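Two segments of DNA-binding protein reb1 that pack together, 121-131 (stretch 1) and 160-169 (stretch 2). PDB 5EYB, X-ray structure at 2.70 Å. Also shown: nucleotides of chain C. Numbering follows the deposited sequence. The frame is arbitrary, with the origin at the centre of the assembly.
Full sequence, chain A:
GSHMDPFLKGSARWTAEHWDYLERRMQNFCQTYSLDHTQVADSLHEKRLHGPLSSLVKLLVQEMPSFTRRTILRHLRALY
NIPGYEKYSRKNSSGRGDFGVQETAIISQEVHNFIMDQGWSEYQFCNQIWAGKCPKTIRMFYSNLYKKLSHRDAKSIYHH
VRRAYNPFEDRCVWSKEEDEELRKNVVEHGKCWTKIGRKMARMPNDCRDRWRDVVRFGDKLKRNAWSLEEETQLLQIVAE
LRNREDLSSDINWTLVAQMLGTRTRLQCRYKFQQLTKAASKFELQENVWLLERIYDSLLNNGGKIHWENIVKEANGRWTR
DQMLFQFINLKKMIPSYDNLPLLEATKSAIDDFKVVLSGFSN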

ATOM      1  N   SER A 121     -27.467 -13.434  18.224  1.00106.67           N
ATOM      2  CA  SER A 121     -27.400 -12.820  16.909  1.00108.10           C
ATOM      3  C   SER A 121     -25.941 -12.500  16.623  1.00110.22           C
ATOM      4  O   SER A 121     -25.120 -12.492  17.541  1.00110.00           O
ATOM      5  CB  SER A 121     -28.257 -11.557  16.847  1.00109.99           C
ATOM      6  OG  SER A 121     -27.794 -10.588  17.771  1.00106.82           O
ATOM      7  N   GLU A 122     -25.612 -12.240  15.363  1.00112.87           N
ATOM      8  CA  GLU A 122     -24.232 -11.935  15.003  1.00108.51           C
ATOM      9  C   GLU A 122     -23.797 -10.620  15.642  1.00104.01           C
ATOM     10  O   GLU A 122     -22.618 -10.418  15.927  1.00102.01           O
ATOM     11  CB  GLU A 122     -24.058 -11.879  13.483  1.00111.22           C
ATOM     12  CG  GLU A 122     -22.609 -11.729  13.036  1.00112.45           C
ATOM     13  CD  GLU A 122     -22.428 -11.899  11.541  1.00117.83           C
ATOM     14  OE1 GLU A 122     -22.943 -12.892  10.986  1.00121.55           O
ATOM     15  OE2 GLU A 122     -21.770 -11.036  10.920  1.00117.45           O
ATOM     16  N   TYR A 123     -24.755  -9.731  15.879  1.00103.16           N
ATOM     17  CA  TYR A 123     -24.463  -8.481  16.566  1.00100.73           C
ATOM     18  C   TYR A 123     -24.069  -8.759  18.013  1.00 94.37           C
ATOM     19  O   TYR A 123     -23.066  -8.236  18.501  1.00 94.66           O
ATOM     20  CB  TYR A 123     -25.659  -7.529  16.509  1.00107.22           C
ATOM     21  CG  TYR A 123     -25.376  -6.175  17.121  1.00110.87           C
ATOM     22  CD1 TYR A 123     -24.558  -5.257  16.473  1.00110.14           C
ATOM     23  CD2 TYR A 123     -25.926  -5.815  18.345  1.00115.93           C
ATOM     24  CE1 TYR A 123     -24.294  -4.017  17.029  1.00112.33           C
ATOM     25  CE2 TYR A 123     -25.669  -4.577  18.908  1.00117.97           C
ATOM     26  CZ  TYR A 123     -24.852  -3.683  18.245  1.00116.90           C
ATOM     27  OH  TYR A 123     -24.593  -2.451  18.802  1.00119.62           O
ATOM     28  N   GLN A 124     -24.858  -9.590  18.691  1.00 90.19           N
ATOM     29  CA  GLN A 124     -24.555  -9.986  20.062  1.00 90.22           C
ATOM     30  C   GLN A 124     -23.193 -10.662  20.154  1.00 89.16           C
ATOM     31  O   GLN A 124     -22.465 -10.486  21.131  1.00 89.38           O
ATOM     32  CB  GLN A 124     -25.638 -10.917  20.610  1.00 95.24           C
ATOM     33  CG  GLN A 124     -26.882 -10.199  21.104  1.00100.95           C
ATOM     34  CD  GLN A 124     -27.903 -11.147  21.703  1.00105.06           C
ATOM     35  OE1 GLN A 124     -28.188 -12.206  21.143  1.00104.32           O
ATOM     36  NE2 GLN A 124     -28.456 -10.773  22.852  1.00107.79           N
ATOM     37  N   PHE A 125     -22.855 -11.435  19.127  1.00 86.32           N
ATOM     38  CA  PHE A 125     -21.563 -12.102  19.061  1.00 78.61           C
ATOM     39  C   PHE A 125     -20.415 -11.095  19.049  1.00 75.61           C
ATOM     40  O   PHE A 125     -19.443 -11.246  19.786  1.00 73.19           O
ATOM     41  CB  PHE A 125     -21.490 -13.001  17.826  1.00 73.06           C
ATOM     42  CG  PHE A 125     -20.153 -13.653  17.628  1.00 67.22           C
ATOM     43  CD1 PHE A 125     -19.776 -14.739  18.403  1.00 67.19           C
ATOM     44  CD2 PHE A 125     -19.276 -13.186  16.665  1.00 64.64           C
ATOM     45  CE1 PHE A 125     -18.543 -15.343  18.222  1.00 66.23           C
ATOM     46  CE2 PHE A 125     -18.042 -13.787  16.479  1.00 62.91           C
ATOM     47  CZ  PHE A 125     -17.676 -14.866  17.259  1.00 61.67           C
ATOM     48  N   CYS A 126     -20.539 -10.064  18.218  1.00 72.51           N
ATOM     49  CA  CYS A 126     -19.485  -9.066  18.072  1.00 70.95           C
ATOM     50  C   CYS A 126     -19.273  -8.260  19.351  1.00 79.04           C
ATOM     51  O   CYS A 126     -18.136  -7.944  19.709  1.00 82.72           O
ATOM     52  CB  CYS A 126     -19.804  -8.120  16.913  1.00 67.96           C
ATOM     53  SG  CYS A 126     -19.896  -8.919  15.298  1.00 77.69           S
ATOM     54  N   ASN A 127     -20.365  -7.925  20.032  1.00 81.15           N
ATOM     55  CA  ASN A 127     -20.280  -7.144  21.261  1.00 83.25           C
ATOM     56  C   ASN A 127     -19.608  -7.915  22.388  1.00 78.17           C
ATOM     57  O   ASN A 127     -18.846  -7.348  23.168  1.00 75.81           O
ATOM     58  CB  ASN A 127     -21.671  -6.685  21.703  1.00 99.06           C
ATOM     59  CG  ASN A 127     -22.224  -5.579  20.826  1.00106.92           C
ATOM     60  OD1 ASN A 127     -22.052  -4.393  21.116  1.00100.92           O
ATOM     61  ND2 ASN A 127     -22.887  -5.962  19.741  1.00114.42           N
ATOM     62  N   GLN A 128     -19.889  -9.210  22.470  1.00 76.49           N
ATOM     63  CA  GLN A 128     -19.290 -10.050  23.500  1.00 75.45           C
ATOM     64  C   GLN A 128     -17.799 -10.262  23.243  1.00 76.22           C
ATOM     65  O   GLN A 128     -17.011 -10.366  24.181  1.00 77.31           O
ATOM     66  CB  GLN A 128     -20.012 -11.393  23.581  1.00 74.30           C
ATOM     67  CG  GLN A 128     -21.404 -11.300  24.178  1.00 78.58           C
ATOM     68  CD  GLN A 128     -21.390 -10.760  25.595  1.00 84.17           C
ATOM     69  OE1 GLN A 128     -20.723 -11.305  26.473  1.00 85.88           O
ATOM     70  NE2 GLN A 128     -22.124  -9.677  25.823  1.00 83.63           N
ATOM     71  N   ILE A 129     -17.418 -10.324  21.971  1.00 73.11           N
ATOM     72  CA  ILE A 129     -16.008 -10.406  21.608  1.00 72.03           C
ATOM     73  C   ILE A 129     -15.287  -9.157  22.099  1.00 73.02           C
ATOM     74  O   ILE A 129     -14.192  -9.234  22.660  1.00 73.05           O
ATOM     75  CB  ILE A 129     -15.814 -10.545  20.082  1.00 71.99           C
ATOM     76  CG1 ILE A 129     -16.332 -11.896  19.584  1.00 75.38           C
ATOM     77  CG2 ILE A 129     -14.352 -10.392  19.712  1.00 72.19           C
ATOM     78  CD1 ILE A 129     -15.476 -13.069  19.983  1.00 76.78           C
ATOM     79  N   TRP A 130     -15.926  -8.008  21.902  1.00 70.04           N
ATOM     80  CA  TRP A 130     -15.325  -6.717  22.219  1.00 67.97           C
ATOM     81  C   TRP A 130     -15.759  -6.150  23.573  1.00 71.79           C
ATOM     82  O   TRP A 130     -15.556  -4.971  23.848  1.00 77.78           O
ATOM     83  CB  TRP A 130     -15.656  -5.709  21.116  1.00 60.67           C
ATOM     84  CG  TRP A 130     -14.881  -5.923  19.862  1.00 53.02           C
ATOM     85  CD1 TRP A 130     -15.202  -6.753  18.828  1.00 53.92           C
ATOM     86  CD2 TRP A 130     -13.647  -5.293  19.503  1.00 44.82           C
ATOM     87  NE1 TRP A 130     -14.242  -6.680  17.848  1.00 48.17           N
ATOM     88  CE2 TRP A 130     -13.276  -5.790  18.240  1.00 43.94           C
ATOM     89  CE3 TRP A 130     -12.820  -4.358  20.131  1.00 44.00           C
ATOM     90  CZ2 TRP A 130     -12.113  -5.383  17.592  1.00 45.35           C
ATOM     91  CZ3 TRP A 130     -11.668  -3.956  19.487  1.00 46.21           C
ATOM     92  CH2 TRP A 130     -11.324  -4.467  18.229  1.00 47.31           C
ATOM     93  N   ALA A 131     -16.343  -6.990  24.421  1.00 75.66           N
ATOM     94  CA  ALA A 131     -16.843  -6.535  25.716  1.00 80.62           C
ATOM     95  C   ALA A 131     -15.740  -6.427  26.767  1.00 86.64           C
ATOM     96  O   ALA A 131     -15.875  -6.966  27.865  1.00 99.07           O
ATOM     97  CB  ALA A 131     -17.940  -7.464  26.209  1.00 81.40           C
ATOM     98  N   HIS A 160      -7.676 -11.705  13.971  1.00 52.35           N
ATOM     99  CA  HIS A 160      -8.503 -11.790  12.776  1.00 45.65           C
ATOM    100  C   HIS A 160      -9.989 -11.750  13.106  1.00 49.24           C
ATOM    101  O   HIS A 160     -10.738 -10.968  12.525  1.00 54.36           O
ATOM    102  CB  HIS A 160      -8.183 -13.068  12.007  1.00 46.06           C
ATOM    103  CG  HIS A 160      -9.035 -13.270  10.796  1.00 47.38           C
ATOM    104  ND1 HIS A 160      -8.686 -12.786   9.554  1.00 48.47           N
ATOM    105  CD2 HIS A 160     -10.230 -13.885  10.639  1.00 48.39           C
ATOM    106  CE1 HIS A 160      -9.625 -13.105   8.680  1.00 50.13           C
ATOM    107  NE2 HIS A 160     -10.574 -13.770   9.314  1.00 59.25           N
ATOM    108  N   VAL A 161     -10.402 -12.599  14.043  1.00 49.81           N
ATOM    109  CA  VAL A 161     -11.801 -12.705  14.432  1.00 50.99           C
ATOM    110  C   VAL A 161     -12.342 -11.372  14.944  1.00 54.19           C
ATOM    111  O   VAL A 161     -13.436 -10.949  14.565  1.00 58.66           O
ATOM    112  CB  VAL A 161     -12.001 -13.789  15.514  1.00 52.18           C
ATOM    113  CG1 VAL A 161     -13.407 -13.720  16.093  1.00 48.59           C
ATOM    114  CG2 VAL A 161     -11.723 -15.170  14.939  1.00 50.05           C
ATOM    115  N   ARG A 162     -11.563 -10.710  15.794  1.00 52.51           N
ATOM    116  CA  ARG A 162     -11.960  -9.424  16.360  1.00 51.83           C
ATOM    117  C   ARG A 162     -12.159  -8.369  15.275  1.00 54.52           C
ATOM    118  O   ARG A 162     -13.143  -7.627  15.294  1.00 56.68           O
ATOM    119  CB  ARG A 162     -10.920  -8.948  17.375  1.00 45.92           C
ATOM    120  CG  ARG A 162     -10.981  -9.697  18.692  1.00 49.78           C
ATOM    121  CD  ARG A 162      -9.719  -9.507  19.507  1.00 54.59           C
ATOM    122  NE  ARG A 162      -9.454  -8.113  19.851  1.00 57.61           N
ATOM    123  CZ  ARG A 162     -10.054  -7.453  20.838  1.00 58.19           C
ATOM    124  NH1 ARG A 162     -10.977  -8.052  21.579  1.00 46.16           N
ATOM    125  NH2 ARG A 162      -9.738  -6.188  21.077  1.00 49.62           N
ATOM    126  N   ARG A 163     -11.230  -8.318  14.325  1.00 52.89           N
ATOM    127  CA  ARG A 163     -11.310  -7.356  13.238  1.00 50.35           C
ATOM    128  C   ARG A 163     -12.488  -7.677  12.322  1.00 53.73           C
ATOM    129  O   ARG A 163     -13.185  -6.775  11.857  1.00 57.71           O
ATOM    130  CB  ARG A 163     -10.002  -7.329  12.443  1.00 48.94           C
ATOM    131  CG  ARG A 163      -9.891  -6.164  11.475  1.00 57.98           C
ATOM    132  CD  ARG A 163      -8.453  -5.921  11.036  1.00 76.35           C
ATOM    133  NE  ARG A 163      -7.627  -5.332  12.091  1.00 87.21           N
ATOM    134  CZ  ARG A 163      -6.782  -6.019  12.855  1.00 96.18           C
ATOM    135  NH1 ARG A 163      -6.645  -7.328  12.688  1.00 99.40           N
ATOM    136  NH2 ARG A 163      -6.071  -5.399  13.789  1.00 98.96           N
ATOM    137  N   ALA A 164     -12.720  -8.965  12.089  1.00 50.41           N
ATOM    138  CA  ALA A 164     -13.767  -9.409  11.172  1.00 53.70           C
ATOM    139  C   ALA A 164     -15.144  -9.359  11.817  1.00 59.60           C
ATOM    140  O   ALA A 164     -16.152  -9.214  11.128  1.00 63.29           O
ATOM    141  CB  ALA A 164     -13.475 -10.817  10.677  1.00 52.21           C
ATOM    142  N   TYR A 165     -15.183  -9.491  13.139  1.00 60.02           N
ATOM    143  CA  TYR A 165     -16.441  -9.451  13.876  1.00 62.69           C
ATOM    144  C   TYR A 165     -16.404  -8.370  14.944  1.00 63.95           C
ATOM    145  O   TYR A 165     -15.955  -8.601  16.064  1.00 62.58           O
ATOM    146  CB  TYR A 165     -16.744 -10.812  14.504  1.00 63.88           C
ATOM    147  CG  TYR A 165     -16.892 -11.918  13.487  1.00 63.70           C
ATOM    148  CD1 TYR A 165     -15.789 -12.642  13.055  1.00 60.53           C
ATOM    149  CD2 TYR A 165     -18.134 -12.231  12.951  1.00 66.13           C
ATOM    150  CE1 TYR A 165     -15.918 -13.649  12.116  1.00 63.72           C
ATOM    151  CE2 TYR A 165     -18.274 -13.238  12.015  1.00 69.36           C
ATOM    152  CZ  TYR A 165     -17.163 -13.943  11.601  1.00 70.35           C
ATOM    153  OH  TYR A 165     -17.299 -14.947  10.669  1.00 80.04           O
ATOM    154  N   ASN A 166     -16.883  -7.186  14.580  1.00 67.27           N
ATOM    155  CA  ASN A 166     -16.873  -6.039  15.471  1.00 65.91           C
ATOM    156  C   ASN A 166     -18.240  -5.369  15.495  1.00 66.00           C
ATOM    157  O   ASN A 166     -19.004  -5.493  14.540  1.00 64.92           O
ATOM    158  CB  ASN A 166     -15.791  -5.046  15.041  1.00 71.35           C
ATOM    159  CG  ASN A 166     -15.994  -4.542  13.629  1.00 77.47           C
ATOM    160  OD1 ASN A 166     -16.641  -3.517  13.408  1.00 80.22           O
ATOM    161  ND2 ASN A 166     -15.444  -5.265  12.659  1.00 75.92           N
ATOM    162  N   PRO A 167     -18.557  -4.667  16.596  1.00 70.89           N
ATOM    163  CA  PRO A 167     -19.840  -3.970  16.736  1.00 72.88           C
ATOM    164  C   PRO A 167     -19.824  -2.571  16.123  1.00 73.20           C
ATOM    165  O   PRO A 167     -20.869  -1.928  16.025  1.00 77.82           O
ATOM    166  CB  PRO A 167     -20.020  -3.893  18.250  1.00 73.21           C
ATOM    167  CG  PRO A 167     -18.627  -3.770  18.760  1.00 68.24           C
ATOM    168  CD  PRO A 167     -17.773  -4.614  17.843  1.00 67.95           C
ATOM    169  N   PHE A 168     -18.644  -2.111  15.721  1.00 71.91           N
ATOM    170  CA  PHE A 168     -18.492  -0.776  15.159  1.00 72.04           C
ATOM    171  C   PHE A 168     -18.930  -0.750  13.700  1.00 83.91           C
ATOM    172  O   PHE A 168     -19.059  -1.796  13.064  1.00 89.69           O
ATOM    173  CB  PHE A 168     -17.043  -0.308  15.290  1.00 64.03           C
ATOM    174  CG  PHE A 168     -16.441  -0.578  16.643  1.00 63.88           C
ATOM    175  CD1 PHE A 168     -16.692   0.267  17.711  1.00 58.77           C
ATOM    176  CD2 PHE A 168     -15.627  -1.682  16.848  1.00 65.29           C
ATOM    177  CE1 PHE A 168     -16.142   0.021  18.960  1.00 53.73           C
ATOM    178  CE2 PHE A 168     -15.073  -1.934  18.094  1.00 64.53           C
ATOM    179  CZ  PHE A 168     -15.330  -1.080  19.151  1.00 58.40           C
ATOM    180  N   GLU A 169     -19.160   0.448  13.175  1.00 92.58           N
ATOM    181  CA  GLU A 169     -19.582   0.609  11.787  1.00104.12           C
ATOM    182  C   GLU A 169     -18.373   0.748  10.869  1.00109.39           C
ATOM    183  O   GLU A 169     -17.737   1.800  10.821  1.00106.61           O
ATOM    184  CB  GLU A 169     -20.501   1.824  11.639  1.00105.74           C
TER
ATOM    185  P    DC C  16      -6.508  -9.880   8.824  1.00 55.08           P
ATOM    186  OP1  DC C  16      -6.901 -11.247   8.428  1.00 62.73           O
ATOM    187  OP2  DC C  16      -7.142  -9.239   9.998  1.00 57.62           O
ATOM    188  O5'  DC C  16      -4.936  -9.862   9.074  1.00 56.18           O
ATOM    189  C5'  DC C  16      -4.054 -10.212   8.035  1.00 55.10           C
ATOM    190  C4'  DC C  16      -2.625 -10.054   8.499  1.00 51.43           C
ATOM    191  O4'  DC C  16      -2.342  -8.643   8.692  1.00 51.49           O
ATOM    192  C3'  DC C  16      -2.315 -10.740   9.836  1.00 47.56           C
ATOM    193  O3'  DC C  16      -1.113 -11.473   9.754  1.00 44.22           O
ATOM    194  C2'  DC C  16      -2.183  -9.583  10.812  1.00 52.58           C
ATOM    195  C1'  DC C  16      -1.669  -8.475   9.915  1.00 51.87           C
ATOM    196  N1   DC C  16      -1.970  -7.133  10.445  1.00 45.33           N
ATOM    197  C2   DC C  16      -0.924  -6.290  10.822  1.00 46.85           C
ATOM    198  O2   DC C  16       0.240  -6.676  10.676  1.00 52.83           O
ATOM    199  N3   DC C  16      -1.218  -5.067  11.325  1.00 49.78           N
ATOM    200  C4   DC C  16      -2.492  -4.692  11.464  1.00 46.22           C
ATOM    201  N4   DC C  16      -2.737  -3.476  11.965  1.00 49.03           N
ATOM    202  C5   DC C  16      -3.568  -5.546  11.097  1.00 42.96           C
ATOM    203  C6   DC C  16      -3.264  -6.749  10.606  1.00 43.46           C
HETATM  204  O   HOH W   1     -12.094 -11.175  22.222  1.00 65.73           O

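The contact joins a short helix, 122-129, to the last turn of a second helix, 160-164, and the loop that follows it. Together they bury 663 Å², summed over both sides. The backbones come closest where the first helix meets that loop, with Cys126 CA 4.8 Å from Asn166 CA; at the helical part the spacing widens, and Ile129 CA lies 6.7 Å from Arg162 CA. At this close approach the facing residue is the small Cys126, which points toward the other stretch and lies closest to main chain, with its CB 3.5 Å from Asn166 C.

The dominant bump is Trp130, the first residue to leave helical phi/psi after its helix, which gives up 125 Å² to the other stretch. Its indole fills a hollow whose walls can be assigned from ring geometry. Over one face lies the Arg162 guanidinium, with CZ 4.0 Å from the centroid of the six-membered ring and only 8° off the ring normal, a cation-pi arrangement in which the charged group sits over the pi electrons. Over the opposite face, Phe168 presents its edge: the ring centroids are 5.4 Å apart, the planes meet at 84°, and Trp130 CE3 is 3.9 Å from Phe168 CE2. Pro167 adds an apolar contact, its CD lying 3.5 Å from Trp130 CD1.

The hollow is polar where the indole N-H points. Arg162, in the last turn of the second helix, and Tyr165, the first residue to leave helical phi/psi, turn their carbonyls toward the one N-H of the ring. Trp130 NE1 donates to Arg162 O at 2.9 Å with an angle of 144°, and more weakly to Tyr165 O at 3.1 Å and 129°. The buried indole nitrogen is thus satisfied by main-chain oxygens.

Ile129 packs beside the tryptophan, its CG2 3.6 Å from Arg162 CG, so the aliphatic part of the arginine also serves as packing surface. A water ties the same pair together, donating to Ile129 O at 2.9 Å and accepting weakly from Arg162 NH1 at 3.4 Å.

In the other direction Tyr165 is one of the well-covered residues, with 87 Å² buried by the first stretch, as much as Arg162 and close to Pro167 at 84 Å². Phe125 directs its edge at the tyrosine face in an offset arrangement, with centroids 5.4 Å apart, planes at 89°, and Phe125 CE2 3.7 Å from Tyr165 CG. Cys126 SG lies near the plane of the Tyr165 ring, at its edge, and 3.8 Å from Tyr165 CB.

Pro167, also pointing toward the first stretch, fits among Tyr123, Cys126, Asn127 and Trp130. Its CB is 3.5 Å from Asn127 OD1 and 4.4 Å from Tyr123 CE1. Asn127 is held in place by its own helix, ND2 donating to Tyr123 O at 2.6 Å, an arrangement that leaves OD1 beside the proline ring.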